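Local coordinates for NimC/NimA family protein (Clostridium acetobutylicum, PDB 2IG6) that binds flavin mononucleotide and is probably an FMN-dependent oxidoreductase of the NimC/NimA family, related to the pyridoxamine 5'-phosphate oxidases, at residues L35-G40 and R44-G49; L107-V112 and G124-L129; M20-E25 and E144-S149. All blocks are in the same frame, centred on the assembly; numbering follows the deposited sequence.

Contact 1 of 3, residues L35-G40 and R44-G49. With FMN (flavin mononucleotide), chain D.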
# COMPACT_ATOMS: atom_id res chain seq x y z
N LEU A 35 -0.27 4.46 -1.51
CA LEU A 35 0.92 4.94 -2.21
C LEU A 35 2.16 4.44 -1.49
O LEU A 35 2.36 4.73 -0.29
CB LEU A 35 0.94 6.46 -2.21
CG LEU A 35 2.22 7.09 -2.77
CD1 LEU A 35 2.35 6.79 -4.22
CD2 LEU A 35 2.23 8.59 -2.50
N ALA A 36 2.95 3.64 -2.20
CA ALA A 36 4.20 3.13 -1.64
C ALA A 36 5.40 3.89 -2.21
O ALA A 36 5.52 4.09 -3.42
CB ALA A 36 4.34 1.64 -1.91
N THR A 37 6.27 4.30 -1.29
CA THR A 37 7.55 4.93 -1.57
C THR A 37 8.63 4.16 -0.82
O THR A 37 8.35 3.19 -0.12
CB THR A 37 7.57 6.40 -1.06
OG1 THR A 37 7.22 6.39 0.33
CG2 THR A 37 6.55 7.22 -1.77
N ASN A 38 9.87 4.61 -0.99
CA ASN A 38 11.04 4.16 -0.24
C ASN A 38 11.58 5.31 0.59
O ASN A 38 11.55 6.47 0.14
CB ASN A 38 12.20 3.80 -1.22
CG ASN A 38 12.18 2.37 -1.63
OD1 ASN A 38 12.79 1.99 -2.62
ND2 ASN A 38 11.50 1.56 -0.87
N GLU A 39 12.12 4.97 1.75
CA GLU A 39 12.99 5.84 2.53
C GLU A 39 14.27 5.03 2.72
O GLU A 39 14.41 4.23 3.66
CB GLU A 39 12.34 6.19 3.87
CG GLU A 39 13.03 7.29 4.61
CD GLU A 39 12.37 7.63 5.94
OE1 GLU A 39 11.37 6.99 6.32
OE2 GLU A 39 12.87 8.53 6.63
N GLY A 40 15.17 5.18 1.75
CA GLY A 40 16.29 4.26 1.63
C GLY A 40 15.81 2.84 1.45
O GLY A 40 15.00 2.56 0.57
N ARG A 44 7.70 2.41 2.59
CA ARG A 44 6.68 3.18 3.27
C ARG A 44 5.39 3.12 2.45
O ARG A 44 5.43 3.13 1.22
CB ARG A 44 7.12 4.63 3.37
CG ARG A 44 8.36 4.89 4.20
CD ARG A 44 8.17 4.53 5.65
NE ARG A 44 9.27 4.99 6.46
CZ ARG A 44 9.41 4.72 7.75
NH1 ARG A 44 8.49 4.01 8.39
NH2 ARG A 44 10.46 5.18 8.43
N VAL A 45 4.25 3.06 3.14
CA VAL A 45 2.94 3.06 2.51
C VAL A 45 1.92 3.75 3.38
O VAL A 45 1.95 3.65 4.61
CB VAL A 45 2.49 1.62 2.11
CG1 VAL A 45 2.39 0.70 3.31
CG2 VAL A 45 1.17 1.62 1.34
N ARG A 46 1.01 4.47 2.73
CA ARG A 46 -0.03 5.22 3.42
C ARG A 46 -1.21 5.42 2.48
O ARG A 46 -1.02 5.35 1.27
CB ARG A 46 0.50 6.58 3.91
CG ARG A 46 0.58 7.67 2.85
CD ARG A 46 1.76 7.44 1.93
NE ARG A 46 3.03 7.66 2.61
CZ ARG A 46 4.23 7.25 2.19
NH1 ARG A 46 4.37 6.54 1.08
NH2 ARG A 46 5.29 7.59 2.87
N PRO A 47 -2.41 5.65 3.03
CA PRO A 47 -3.56 5.92 2.18
C PRO A 47 -3.49 7.30 1.52
O PRO A 47 -3.05 8.28 2.14
CB PRO A 47 -4.74 5.84 3.15
CG PRO A 47 -4.20 6.09 4.48
CD PRO A 47 -2.77 5.64 4.46
N PHE A 48 -3.85 7.34 0.25
CA PHE A 48 -4.03 8.57 -0.53
C PHE A 48 -5.46 8.53 -1.10
O PHE A 48 -6.09 7.48 -1.17
CB PHE A 48 -3.01 8.65 -1.68
CG PHE A 48 -1.81 9.53 -1.40
CD1 PHE A 48 -1.18 9.54 -0.17
CD2 PHE A 48 -1.30 10.35 -2.41
CE1 PHE A 48 -0.08 10.37 0.06
CE2 PHE A 48 -0.19 11.12 -2.19
CZ PHE A 48 0.41 11.17 -0.96
N GLY A 49 -5.99 9.66 -1.52
CA GLY A 49 -7.39 9.64 -1.94
C GLY A 49 -7.85 10.68 -2.93
O GLY A 49 -9.03 10.83 -3.12
N1 FMN D . -2.19 12.59 2.11
C2 FMN D . -1.76 13.21 0.95
O2 FMN D . -0.71 13.83 1.00
N3 FMN D . -2.48 13.10 -0.22
C4 FMN D . -3.69 12.43 -0.25
O4 FMN D . -4.24 12.18 -1.33
C4A FMN D . -4.13 11.79 0.91
N5 FMN D . -5.34 11.11 0.91
C5A FMN D . -5.75 10.47 2.06
C6 FMN D . -6.95 9.75 2.05
C7 FMN D . -7.37 9.10 3.20
C7M FMN D . -8.69 8.40 3.17
C8 FMN D . -6.59 9.17 4.36
C8M FMN D . -6.91 8.35 5.57
C9 FMN D . -5.42 9.90 4.39
C9A FMN D . -4.98 10.54 3.22
N10 FMN D . -3.79 11.25 3.23
C10 FMN D . -3.37 11.89 2.07
C1' FMN D . -2.98 11.50 4.47
C2' FMN D . -1.76 10.57 4.51
O2' FMN D . -2.14 9.19 4.59
C3' FMN D . -0.92 10.97 5.71
O3' FMN D . -0.64 12.37 5.69
C4' FMN D . 0.38 10.17 5.79
O4' FMN D . 0.88 10.31 7.10
C5' FMN D . 1.44 10.70 4.82
O5' FMN D . 2.54 9.82 4.66
P FMN D . 3.88 10.08 5.51
O1P FMN D . 4.90 9.04 5.19
O2P FMN D . 3.49 10.03 6.97
O3P FMN D . 4.41 11.46 5.20

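Contact 2 of 3, residues L107-V112 and G124-L129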
# COMPACT_ATOMS: atom_id res chain seq x y z
N LEU A 107 -6.26 24.24 -10.61
CA LEU A 107 -7.10 23.22 -11.22
C LEU A 107 -7.39 22.09 -10.24
O LEU A 107 -8.51 21.57 -10.21
CB LEU A 107 -6.45 22.65 -12.48
CG LEU A 107 -7.23 21.47 -13.08
CD1 LEU A 107 -8.57 21.92 -13.66
CD2 LEU A 107 -6.41 20.78 -14.11
N ALA A 108 -6.39 21.69 -9.46
CA ALA A 108 -6.57 20.63 -8.48
C ALA A 108 -7.69 20.97 -7.51
O ALA A 108 -8.51 20.11 -7.16
CB ALA A 108 -5.29 20.38 -7.71
N LEU A 109 -7.70 22.22 -7.05
CA LEU A 109 -8.67 22.66 -6.05
C LEU A 109 -10.08 22.78 -6.63
O LEU A 109 -11.06 22.62 -5.90
CB LEU A 109 -8.20 23.97 -5.39
CG LEU A 109 -6.86 23.83 -4.65
CD1 LEU A 109 -6.31 25.17 -4.24
CD2 LEU A 109 -6.98 22.91 -3.42
N GLU A 110 -10.18 23.05 -7.93
CA GLU A 110 -11.46 22.98 -8.63
C GLU A 110 -11.89 21.55 -8.95
O GLU A 110 -13.07 21.25 -8.84
CB GLU A 110 -11.41 23.83 -9.90
CG GLU A 110 -11.16 25.30 -9.61
CD GLU A 110 -12.09 25.89 -8.53
OE1 GLU A 110 -13.33 25.86 -8.73
OE2 GLU A 110 -11.58 26.37 -7.49
N ALA A 111 -10.96 20.69 -9.33
CA ALA A 111 -11.29 19.29 -9.66
C ALA A 111 -11.69 18.49 -8.42
O ALA A 111 -12.59 17.66 -8.50
CB ALA A 111 -10.12 18.61 -10.35
N VAL A 112 -11.01 18.72 -7.30
CA VAL A 112 -11.27 18.04 -6.02
C VAL A 112 -11.48 19.11 -4.94
O VAL A 112 -10.59 19.38 -4.13
CB VAL A 112 -10.08 17.11 -5.64
CG1 VAL A 112 -10.44 16.20 -4.47
CG2 VAL A 112 -9.65 16.24 -6.81
N GLY A 124 1.90 27.83 0.25
CA GLY A 124 3.32 27.48 0.37
C GLY A 124 3.60 26.01 0.71
O GLY A 124 4.76 25.60 0.80
N ILE A 125 2.57 25.21 0.92
CA ILE A 125 2.77 23.78 1.23
C ILE A 125 2.14 22.81 0.23
O ILE A 125 2.64 21.70 0.05
CB ILE A 125 2.31 23.43 2.67
CG1 ILE A 125 0.82 23.70 2.89
CG2 ILE A 125 3.14 24.22 3.70
CD1 ILE A 125 0.30 23.11 4.16
N PHE A 126 1.06 23.24 -0.42
CA PHE A 126 0.29 22.36 -1.34
C PHE A 126 1.18 21.91 -2.51
O PHE A 126 1.85 22.74 -3.12
CB PHE A 126 -0.94 23.14 -1.86
CG PHE A 126 -1.91 22.33 -2.69
CD1 PHE A 126 -2.30 21.05 -2.29
CD2 PHE A 126 -2.48 22.87 -3.85
CE1 PHE A 126 -3.21 20.31 -3.05
CE2 PHE A 126 -3.38 22.12 -4.61
CZ PHE A 126 -3.75 20.84 -4.20
N ALA A 127 1.16 20.62 -2.83
CA ALA A 127 1.97 20.05 -3.90
C ALA A 127 1.09 19.16 -4.76
O ALA A 127 0.22 18.40 -4.26
CB ALA A 127 3.16 19.24 -3.32
N VAL A 128 1.31 19.24 -6.06
CA VAL A 128 0.67 18.33 -7.00
C VAL A 128 1.78 17.64 -7.79
O VAL A 128 2.74 18.28 -8.23
CB VAL A 128 -0.35 19.03 -7.92
CG1 VAL A 128 -1.49 19.60 -7.10
CG2 VAL A 128 0.30 20.12 -8.75
N LEU A 129 1.66 16.32 -7.93
CA LEU A 129 2.66 15.52 -8.63
C LEU A 129 2.01 14.64 -9.67
O LEU A 129 0.90 14.16 -9.47
CB LEU A 129 3.41 14.63 -7.65
CG LEU A 129 4.00 15.33 -6.43
CD1 LEU A 129 3.05 15.20 -5.24
CD2 LEU A 129 5.34 14.72 -6.13

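Contact 3 of 3, residues M20-E25 and E144-S149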
# COMPACT_ATOMS: atom_id res chain seq x y z
N MSE A 20 -3.91 6.19 -19.05
CA MSE A 20 -4.13 7.18 -17.99
C MSE A 20 -5.61 7.23 -17.62
O MSE A 20 -5.95 7.16 -16.44
CB MSE A 20 -3.63 8.56 -18.43
CG MSE A 20 -3.70 9.67 -17.36
SE MSE A 20 -5.46 10.45 -17.10
CE MSE A 20 -5.58 11.25 -18.64
N LYS A 21 -6.50 7.32 -18.61
CA LYS A 21 -7.93 7.46 -18.31
C LYS A 21 -8.46 6.25 -17.55
O LYS A 21 -9.30 6.38 -16.67
CB LYS A 21 -8.75 7.75 -19.57
CG LYS A 21 -8.52 9.18 -20.12
CD LYS A 21 -9.07 10.30 -19.20
CE LYS A 21 -10.58 10.54 -19.40
NZ LYS A 21 -11.29 10.85 -18.12
N ARG A 22 -7.95 5.07 -17.90
CA ARG A 22 -8.35 3.84 -17.23
C ARG A 22 -7.89 3.81 -15.78
O ARG A 22 -8.65 3.47 -14.88
CB ARG A 22 -7.83 2.61 -17.99
CG ARG A 22 -8.25 1.26 -17.39
CD ARG A 22 -9.76 1.18 -17.10
NE ARG A 22 -10.14 -0.12 -16.55
CZ ARG A 22 -11.10 -0.32 -15.64
NH1 ARG A 22 -11.80 0.68 -15.13
NH2 ARG A 22 -11.33 -1.56 -15.21
N ALA A 23 -6.64 4.21 -15.56
CA ALA A 23 -6.09 4.32 -14.21
C ALA A 23 -6.88 5.34 -13.36
O ALA A 23 -7.23 5.06 -12.23
CB ALA A 23 -4.62 4.66 -14.26
N LEU A 24 -7.19 6.50 -13.95
CA LEU A 24 -7.93 7.54 -13.25
C LEU A 24 -9.30 7.01 -12.85
O LEU A 24 -9.71 7.13 -11.70
CB LEU A 24 -8.07 8.77 -14.15
CG LEU A 24 -8.85 9.95 -13.58
CD1 LEU A 24 -8.09 10.59 -12.42
CD2 LEU A 24 -9.12 10.95 -14.69
N GLU A 25 -9.99 6.41 -13.82
CA GLU A 25 -11.33 5.83 -13.61
C GLU A 25 -11.29 4.80 -12.51
O GLU A 25 -12.12 4.82 -11.61
CB GLU A 25 -11.82 5.17 -14.90
CG GLU A 25 -13.18 4.50 -14.82
CD GLU A 25 -13.53 3.79 -16.12
OE1 GLU A 25 -12.74 2.92 -16.55
OE2 GLU A 25 -14.57 4.11 -16.72
N GLU A 144 -9.05 -12.33 -17.29
CA GLU A 144 -7.65 -12.00 -17.55
C GLU A 144 -7.31 -10.64 -16.98
O GLU A 144 -8.16 -9.76 -16.89
CB GLU A 144 -7.34 -12.01 -19.06
N ASN A 145 -6.06 -10.48 -16.57
CA ASN A 145 -5.57 -9.19 -16.14
C ASN A 145 -5.71 -8.19 -17.26
O ASN A 145 -5.56 -8.54 -18.43
CB ASN A 145 -4.10 -9.27 -15.77
CG ASN A 145 -3.86 -10.05 -14.51
OD1 ASN A 145 -4.79 -10.43 -13.80
ND2 ASN A 145 -2.58 -10.28 -14.21
N GLU A 146 -6.01 -6.96 -16.90
CA GLU A 146 -6.00 -5.85 -17.82
C GLU A 146 -4.72 -5.08 -17.59
O GLU A 146 -4.46 -4.67 -16.47
CB GLU A 146 -7.19 -4.96 -17.49
CG GLU A 146 -7.34 -3.76 -18.34
CD GLU A 146 -8.48 -2.88 -17.90
OE1 GLU A 146 -9.27 -3.30 -17.02
OE2 GLU A 146 -8.57 -1.75 -18.44
N THR A 147 -3.90 -4.91 -18.62
CA THR A 147 -2.66 -4.17 -18.45
C THR A 147 -2.71 -2.90 -19.25
O THR A 147 -3.37 -2.83 -20.28
CB THR A 147 -1.42 -5.00 -18.83
OG1 THR A 147 -1.52 -5.45 -20.17
CG2 THR A 147 -1.28 -6.20 -17.90
N PHE A 148 -2.00 -1.89 -18.77
CA PHE A 148 -1.99 -0.61 -19.43
C PHE A 148 -0.69 0.12 -19.09
O PHE A 148 0.01 -0.24 -18.15
CB PHE A 148 -3.22 0.20 -19.00
CG PHE A 148 -3.24 0.54 -17.55
CD1 PHE A 148 -4.00 -0.21 -16.66
CD2 PHE A 148 -2.53 1.64 -17.07
CE1 PHE A 148 -4.04 0.11 -15.32
CE2 PHE A 148 -2.57 1.96 -15.75
CZ PHE A 148 -3.32 1.19 -14.86
N SER A 149 -0.41 1.16 -19.88
CA SER A 149 0.77 2.00 -19.73
C SER A 149 0.29 3.43 -19.64
O SER A 149 -0.68 3.79 -20.31
CB SER A 149 1.63 1.94 -21.01
OG SER A 149 2.05 0.63 -21.28

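Contact 1 of 3, residues L35-G40 and R44-G49
Arg46 reaches back across the hairpin, and its NH1 donates both to Leu35 O (3.0 Å) and to Thr37 OG1, the hydroxyl lying close to the guanidinium plane while the carbonyl is approached from above its own plane. CG stands between the backbone N and the carbonyl carbon (chi1 80°), and further bends at chi2 and chi3 carry the chain past Leu35 O toward the phosphate end of FMN. There NE bonds to O5' and NH2 to FMN O1P at 2.8 Å, nearly straight (174°), so one buried guanidinium joins strand to cofactor; its charge probably helps to balance the phosphate. Beside it, Leu35 CD2 sits 3.6 Å from the Phe48 ring centroid in a CH-pi contact, and the opposite ring face carries the flavin, with FMN N3 over its centre. Pro47 O and Gly49 N add hydrogen bonds to FMN O2' and O4. Between the two backbones, the antiparallel ladder runs through Leu35 N to Arg46 O and the paired bonds of Thr37 with Arg44.

The packing opens out toward the turn. Glu39, solvent-exposed and extended, offers OE1 alone to both NE and NH2 of Arg44, each at 2.9 Å, the carboxylate and guanidinium planes 41° apart. Arg44 NH1 also makes a salt bridge to Glu79 of the second subunit.

Gln71 of helix 67-74 bonds to both Thr37 OG1 and Arg46 NH2, placing that helix over the FMN-binding face of the hairpin. Strand 77-83 flanks strand 33-39, Val45 of the second subunit packs on Ala36, and Glu79 of that subunit accepts from Val45 N.

Contact 2 of 3, residues L107-V112 and G124-L129
Ala108 CB lies near the plane of the Phe126 ring, at its edge, 3.9 Å from CZ. The same methyl also meets Val128 CG1 at 3.9 Å, so a single small side chain of the helix touches two residues of the strand. Leu109 adds the neighbouring contact: its CD2 is 3.9 Å from Phe126 CE2, and the leucine and the phenylalanine reach past one another from opposing backbones. The CB of Phe126 points toward the helix, and with CG anti to the backbone N (chi1 -173°) the ring's CE2 and CZ meet Leu109 and Ala108.

One shell out, Tyr119 stacks on the Phe126 ring, while Val61 of strand 57-63 packs against it. Phe52 of strand 52-54 touches both Ala108 and Val128, and Leu115 and Lys116 of the following loop lie against Leu109. Asp123 OD1 accepts from the backbone N of Ile125 and Phe126, fixing the start of the strand. The helical segment runs nearly perpendicular to the strand, at 87°, with 10.5 Å between their axes.

The side chain of Phe126 is about 8 Å from FMN and packs on Val61, an FMN-binding residue, consistent with a place in the second layer around the pocket. No hydrogen bond crosses between 107-112 and 124-129: the helix is held on this part of the sheet by buried methyl and aromatic groups, through van der Waals contact and the exclusion of water.

Contact 3 of 3, residues M20-E25 and E144-S149
Glu146 OE2 receives Arg22 NE at 2.9 Å on its syn side, while Glu146 OE1 takes Arg22 NH2 at 3.2 Å through its syn lone pair. A weak third bond runs from NE to OE1. The guanidinium thus meets the carboxylate side-on, one nitrogen to each oxygen, with the planes only 17° apart. Glu146 reaches out from the strand as a fully extended chain, whereas Arg22, with CG anti to the backbone N (chi1 -178°), bends at chi2 to bring NE alongside it. The remaining nitrogen, NH1, binds Glu25 OE1 of the next helical turn at 2.8 Å, from above that carboxylate's plane. Two acids therefore hold the arginine, which probably steadies its positive charge.

Next to the ion pairs, Ala23 CB rests 3.7 Å from Phe148 CE2. Leu150 also touches Ala23, and Ile138 of the adjoining strand 126-139 touches Arg22. On the other flank of the helix, selenomethionine Met20 packs against Leu58.

The three charged residues form a salt-bridge network beside a small apolar contact. It fastens the N-terminal helix 13-30 to the C-terminal strand 146-149, an edge strand of the antiparallel sheet in this flavin-binding, pyridoxamine 5'-phosphate oxidase-like fold.

In the fold
From the N terminus, helix 13-30 supplies the first half of contact 3, whose other half is strand 146-149 near the C terminus. The long loop it closes encloses both other contacts. Contact 1 comes first within it, joining consecutive strands of a hairpin across a short turn; contact 2 follows in series, bringing helix 102-111 onto the start of strand 126-139. Contacts 1 and 2 therefore do not cross, and each nests inside contact 3. All three reach the same antiparallel sheet: contact 1 at the cofactor and subunit interface, contacts 2 and 3 on opposite sides of the chain's centre, about 24 Å apart between centres.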